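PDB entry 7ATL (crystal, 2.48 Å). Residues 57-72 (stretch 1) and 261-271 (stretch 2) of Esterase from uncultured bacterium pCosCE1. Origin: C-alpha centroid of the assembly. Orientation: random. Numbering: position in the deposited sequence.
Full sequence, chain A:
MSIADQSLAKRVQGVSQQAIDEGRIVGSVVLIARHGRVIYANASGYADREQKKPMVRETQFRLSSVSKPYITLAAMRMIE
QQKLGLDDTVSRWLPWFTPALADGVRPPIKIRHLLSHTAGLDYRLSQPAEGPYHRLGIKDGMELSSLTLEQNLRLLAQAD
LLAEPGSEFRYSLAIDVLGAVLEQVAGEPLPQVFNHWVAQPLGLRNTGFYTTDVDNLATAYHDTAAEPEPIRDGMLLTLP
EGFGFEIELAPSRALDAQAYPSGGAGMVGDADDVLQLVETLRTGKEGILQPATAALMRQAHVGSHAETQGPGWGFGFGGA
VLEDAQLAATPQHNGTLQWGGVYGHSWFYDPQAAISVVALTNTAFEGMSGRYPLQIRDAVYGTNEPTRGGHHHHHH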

# COMPACT_ATOMS: atom_id res chain seq x y z
N ARG A 57 12.44 -7.07 14.73
CA ARG A 57 10.98 -7.21 14.49
C ARG A 57 10.32 -5.83 14.55
O ARG A 57 9.40 -5.58 13.74
N GLU A 58 10.78 -4.98 15.47
CA GLU A 58 10.23 -3.62 15.75
C GLU A 58 10.74 -2.58 14.73
O GLU A 58 10.27 -1.44 14.78
N THR A 59 11.66 -2.94 13.82
CA THR A 59 12.19 -1.98 12.82
C THR A 59 11.02 -1.37 12.03
O THR A 59 10.18 -2.11 11.48
N GLN A 60 10.98 -0.04 11.97
CA GLN A 60 9.95 0.72 11.22
C GLN A 60 10.38 0.82 9.75
O GLN A 60 11.61 0.88 9.46
N PHE A 61 9.40 0.83 8.86
CA PHE A 61 9.65 0.97 7.41
C PHE A 61 8.89 2.16 6.83
O PHE A 61 7.86 2.59 7.38
N ARG A 62 9.43 2.70 5.75
CA ARG A 62 8.66 3.50 4.78
C ARG A 62 7.69 2.54 4.12
O ARG A 62 8.18 1.50 3.61
N LEU A 63 6.39 2.84 4.14
CA LEU A 63 5.35 1.86 3.73
C LEU A 63 4.95 1.98 2.25
O LEU A 63 4.47 0.99 1.75
N SER A 64 5.21 3.11 1.58
CA SER A 64 4.67 3.50 0.23
C SER A 64 3.20 3.03 0.13
O SER A 64 2.42 3.42 1.02
N SER A 65 2.82 2.19 -0.83
CA SER A 65 1.39 1.84 -1.06
C SER A 65 0.81 0.96 0.05
O SER A 65 -0.40 0.77 0.05
N VAL A 66 1.60 0.50 1.01
CA VAL A 66 1.00 -0.17 2.19
C VAL A 66 0.22 0.87 3.00
O VAL A 66 -0.58 0.46 3.84
N SER A 67 0.37 2.15 2.67
CA SER A 67 -0.46 3.27 3.19
C SER A 67 -1.94 3.11 2.79
O SER A 67 -2.84 3.53 3.55
N LYS A 68 -2.22 2.54 1.62
CA LYS A 68 -3.58 2.50 1.01
C LYS A 68 -4.58 1.71 1.86
O LYS A 68 -5.68 2.19 2.14
N PRO A 69 -4.30 0.44 2.25
CA PRO A 69 -5.26 -0.33 3.04
C PRO A 69 -5.55 0.33 4.40
O PRO A 69 -6.69 0.27 4.82
N TYR A 70 -4.54 0.98 4.99
CA TYR A 70 -4.68 1.82 6.20
C TYR A 70 -5.77 2.88 5.99
O TYR A 70 -6.67 2.99 6.85
N ILE A 71 -5.70 3.67 4.91
CA ILE A 71 -6.60 4.84 4.73
C ILE A 71 -7.93 4.34 4.15
O ILE A 71 -8.99 4.94 4.50
N THR A 72 -7.89 3.27 3.35
CA THR A 72 -9.12 2.56 2.92
C THR A 72 -9.88 2.10 4.18
O THR A 72 -11.11 2.33 4.24
N PRO A 261 0.61 14.79 4.26
CA PRO A 261 0.19 13.41 4.46
C PRO A 261 -0.34 12.79 3.17
O PRO A 261 -1.38 13.20 2.75
N SER A 262 0.43 11.89 2.56
CA SER A 262 0.02 11.11 1.36
C SER A 262 -0.67 9.84 1.83
O SER A 262 0.02 8.94 2.30
N GLY A 263 -1.98 9.78 1.71
CA GLY A 263 -2.78 8.57 1.98
C GLY A 263 -2.39 7.37 1.12
O GLY A 263 -2.50 6.24 1.62
N GLY A 264 -1.94 7.62 -0.11
CA GLY A 264 -1.50 6.57 -1.03
C GLY A 264 -0.08 6.06 -0.79
O GLY A 264 0.19 4.93 -1.22
N ALA A 265 0.84 6.85 -0.21
CA ALA A 265 2.27 6.46 -0.24
C ALA A 265 3.14 7.08 0.87
O ALA A 265 4.34 6.76 0.91
N GLY A 266 2.59 7.87 1.77
CA GLY A 266 3.43 8.70 2.66
C GLY A 266 3.65 8.14 4.07
O GLY A 266 4.29 8.87 4.90
N MET A 267 3.13 6.96 4.39
CA MET A 267 3.13 6.51 5.81
C MET A 267 4.40 5.69 6.13
O MET A 267 5.11 5.23 5.21
N VAL A 268 4.65 5.54 7.43
CA VAL A 268 5.72 4.72 8.07
C VAL A 268 5.05 3.82 9.12
O VAL A 268 4.02 4.25 9.68
N GLY A 269 5.62 2.64 9.37
CA GLY A 269 5.07 1.68 10.35
C GLY A 269 5.81 0.36 10.38
O GLY A 269 6.58 0.07 9.43
N ASP A 270 5.58 -0.42 11.44
CA ASP A 270 6.23 -1.73 11.66
C ASP A 270 5.32 -2.83 11.15
O ASP A 270 4.16 -2.56 10.88
N ALA A 271 5.88 -4.02 10.99
CA ALA A 271 5.21 -5.21 10.44
C ALA A 271 4.01 -5.60 11.33
O ALA A 271 2.94 -5.88 10.77

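The two stretches bury 837 Å² between them, and the fit combines stretch 1 side chains laid against glycines and backbone of stretch 2 with the Met-267 side chain packed among side chains of stretch 1. The frame is a short antiparallel ladder: Phe-61 N donates to Gly-269 O (3.0 Å, 161°), Gly-269 N to Phe-61 O (3.0 Å, 154°), and Leu-63 N to Met-267 O (2.9 Å, 163°).

Gly-269 provides the clearest hollow. Leu-63, chi1 m and chi2 t, points toward stretch 2 and sets CD1 3.6 Å from Gly-269 N and 4.2 Å from Met-267 CB. An ideal CB on Gly-269 would lie 3.2 Å from Leu-63 CD1, a tight approach, so the methyl occupies space that the glycine leaves free. Phe-61 (chi1 m) presents its ring edge to Gly-269 O. On the face shared by Arg-62 and Val-268, Val-268 CG1 lies 4.2 Å from Arg-62 CA. The extended Gln-60 (chi1 t, chi2 t) starts sideways, but its end comes nearer, with NE2 3.4 Å from Val-268 CG2; its CG is 3.6 Å from Gly-269 N.

Met-267 is the main bump, with 96 Å² covered by stretch 1, the largest area of any residue here. Its m, t, p rotamer carries SD to the helix, 4.0 Å from Tyr-70 CB and 4.1 Å from Ile-71 CD1. Met-267 SD is 5.3 Å from the centroid of the Tyr-70 ring and 50° off its normal, an oblique approach.

Ser-67 (chi1 m) points toward stretch 2 and forms a polar link: OG accepts from Met-267 N at 3.0 Å (153°) and donates to Ser-64 O at 2.6 Å. Its CB lies 3.2 Å from Gly-263 O, and Ile-71 (m, m) brings CG1 within 3.6 Å of that same Gly-263 O. Lys-68 leaves its backbone sideways, then runs extended through its middle (m, t, t, p), with the turn at chi4 placing NZ where it donates to Gly-264 O at 2.8 Å. A CB modelled on Gly-264 would sit 3.3 Å from Lys-68 NZ, which shows how closely the ammonium lies against this glycine.

Three waters link the stretches, largely through backbone atoms. One accepts from Ser-64 N (3.3 Å) and donates to Ala-265 O (2.8 Å) and Met-267 O (2.7 Å). Another lies 2.7 Å from Tyr-70 OH and donates to Asp-270 O (3.1 Å). At the far end, Asp-270 (chi1 p) rests CB 3.9 Å from Thr-59 O, while a third water donates to Arg-57 O and Thr-59 O (both 2.7 Å) and accepts from Ala-271 N (2.9 Å).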

# COMPACT_ATOMS: atom_id res chain seq x y z
CB ARG A 57 10.40 -8.18 15.51
CG ARG A 57 8.96 -8.58 15.23
CD ARG A 57 8.37 -9.39 16.36
NE ARG A 57 6.94 -9.58 16.20
CZ ARG A 57 6.27 -10.66 16.57
NH1 ARG A 57 6.90 -11.69 17.11
NH2 ARG A 57 4.97 -10.73 16.37
CB GLU A 58 10.59 -3.12 17.15
CG GLU A 58 10.25 -4.08 18.27
CD GLU A 58 11.24 -5.22 18.49
OE1 GLU A 58 12.45 -4.99 18.32
OE2 GLU A 58 10.78 -6.34 18.82
CB THR A 59 13.19 -2.61 11.85
OG1 THR A 59 14.26 -3.16 12.61
CG2 THR A 59 13.74 -1.59 10.87
CB GLN A 60 9.76 2.10 11.85
CG GLN A 60 8.35 2.63 11.65
CD GLN A 60 8.24 4.12 11.93
OE1 GLN A 60 9.18 4.89 11.73
NE2 GLN A 60 7.04 4.52 12.36
CB PHE A 61 9.24 -0.30 6.65
CG PHE A 61 10.05 -1.52 6.97
CD1 PHE A 61 9.80 -2.24 8.12
CD2 PHE A 61 11.00 -1.98 6.09
CE1 PHE A 61 10.52 -3.39 8.40
CE2 PHE A 61 11.74 -3.12 6.38
CZ PHE A 61 11.50 -3.82 7.54
CB ARG A 62 9.61 4.17 3.77
CG ARG A 62 10.57 5.16 4.41
CD ARG A 62 11.65 5.64 3.47
NE ARG A 62 12.60 6.49 4.17
CZ ARG A 62 13.62 6.06 4.91
NH1 ARG A 62 13.88 4.77 5.07
NH2 ARG A 62 14.41 6.94 5.48
CB LEU A 63 4.14 2.02 4.65
CG LEU A 63 4.37 1.55 6.08
CD1 LEU A 63 3.13 1.80 6.93
CD2 LEU A 63 4.74 0.08 6.12
CB SER A 64 5.55 3.04 -0.93
OG SER A 64 5.90 1.66 -0.83
CB SER A 65 1.19 1.21 -2.38
OG SER A 65 1.37 2.17 -3.41
CB VAL A 66 2.03 -0.95 3.03
CG1 VAL A 66 1.40 -1.58 4.26
CG2 VAL A 66 2.70 -2.00 2.17
CB SER A 67 0.07 4.64 2.73
OG SER A 67 1.47 4.82 3.00
CB LYS A 68 -3.46 1.97 -0.42
CG LYS A 68 -2.77 2.97 -1.33
CD LYS A 68 -2.64 2.53 -2.74
CE LYS A 68 -2.31 3.71 -3.64
NZ LYS A 68 -0.87 4.05 -3.62
CB PRO A 69 -4.66 -1.73 3.15
CG PRO A 69 -3.22 -1.54 2.80
CD PRO A 69 -3.15 -0.37 1.85
CB TYR A 70 -3.33 2.43 6.59
CG TYR A 70 -2.52 1.55 7.52
CD1 TYR A 70 -3.04 1.12 8.72
CD2 TYR A 70 -1.24 1.14 7.18
CE1 TYR A 70 -2.30 0.32 9.58
CE2 TYR A 70 -0.49 0.34 8.02
CZ TYR A 70 -1.03 -0.06 9.23
OH TYR A 70 -0.30 -0.85 10.06
CB ILE A 71 -5.95 5.95 3.90
CG1 ILE A 71 -4.61 6.39 4.50
CG2 ILE A 71 -6.89 7.14 3.75
CD1 ILE A 71 -4.72 6.97 5.88
CB THR A 72 -8.79 1.40 1.98
OG1 THR A 72 -8.17 1.97 0.82
CG2 THR A 72 -10.02 0.60 1.60
CB PRO A 261 -0.91 13.52 5.51
CG PRO A 261 -1.44 14.93 5.35
CD PRO A 261 -0.21 15.74 5.03
CB SER A 262 1.19 10.80 0.45
OG SER A 262 0.82 9.81 -0.51
CB ALA A 265 2.83 6.75 -1.62
CB MET A 267 1.87 5.70 6.15
CG MET A 267 0.59 6.44 5.85
SD MET A 267 -0.90 5.59 6.41
CE MET A 267 -0.71 5.75 8.18
CB VAL A 268 6.79 5.60 8.72
CG1 VAL A 268 7.58 6.36 7.65
CG2 VAL A 268 6.21 6.56 9.75
CB ASP A 270 6.68 -1.90 13.12
CG ASP A 270 5.55 -1.97 14.12
OD1 ASP A 270 4.40 -2.12 13.67
OD2 ASP A 270 5.84 -1.89 15.35
CB ALA A 271 6.23 -6.32 10.30
O HOH W 1 8.76 -4.36 11.40
O HOH W 2 8.08 -0.52 15.85
O HOH W 3 6.16 5.99 2.88
O HOH W 4 2.32 -0.30 9.93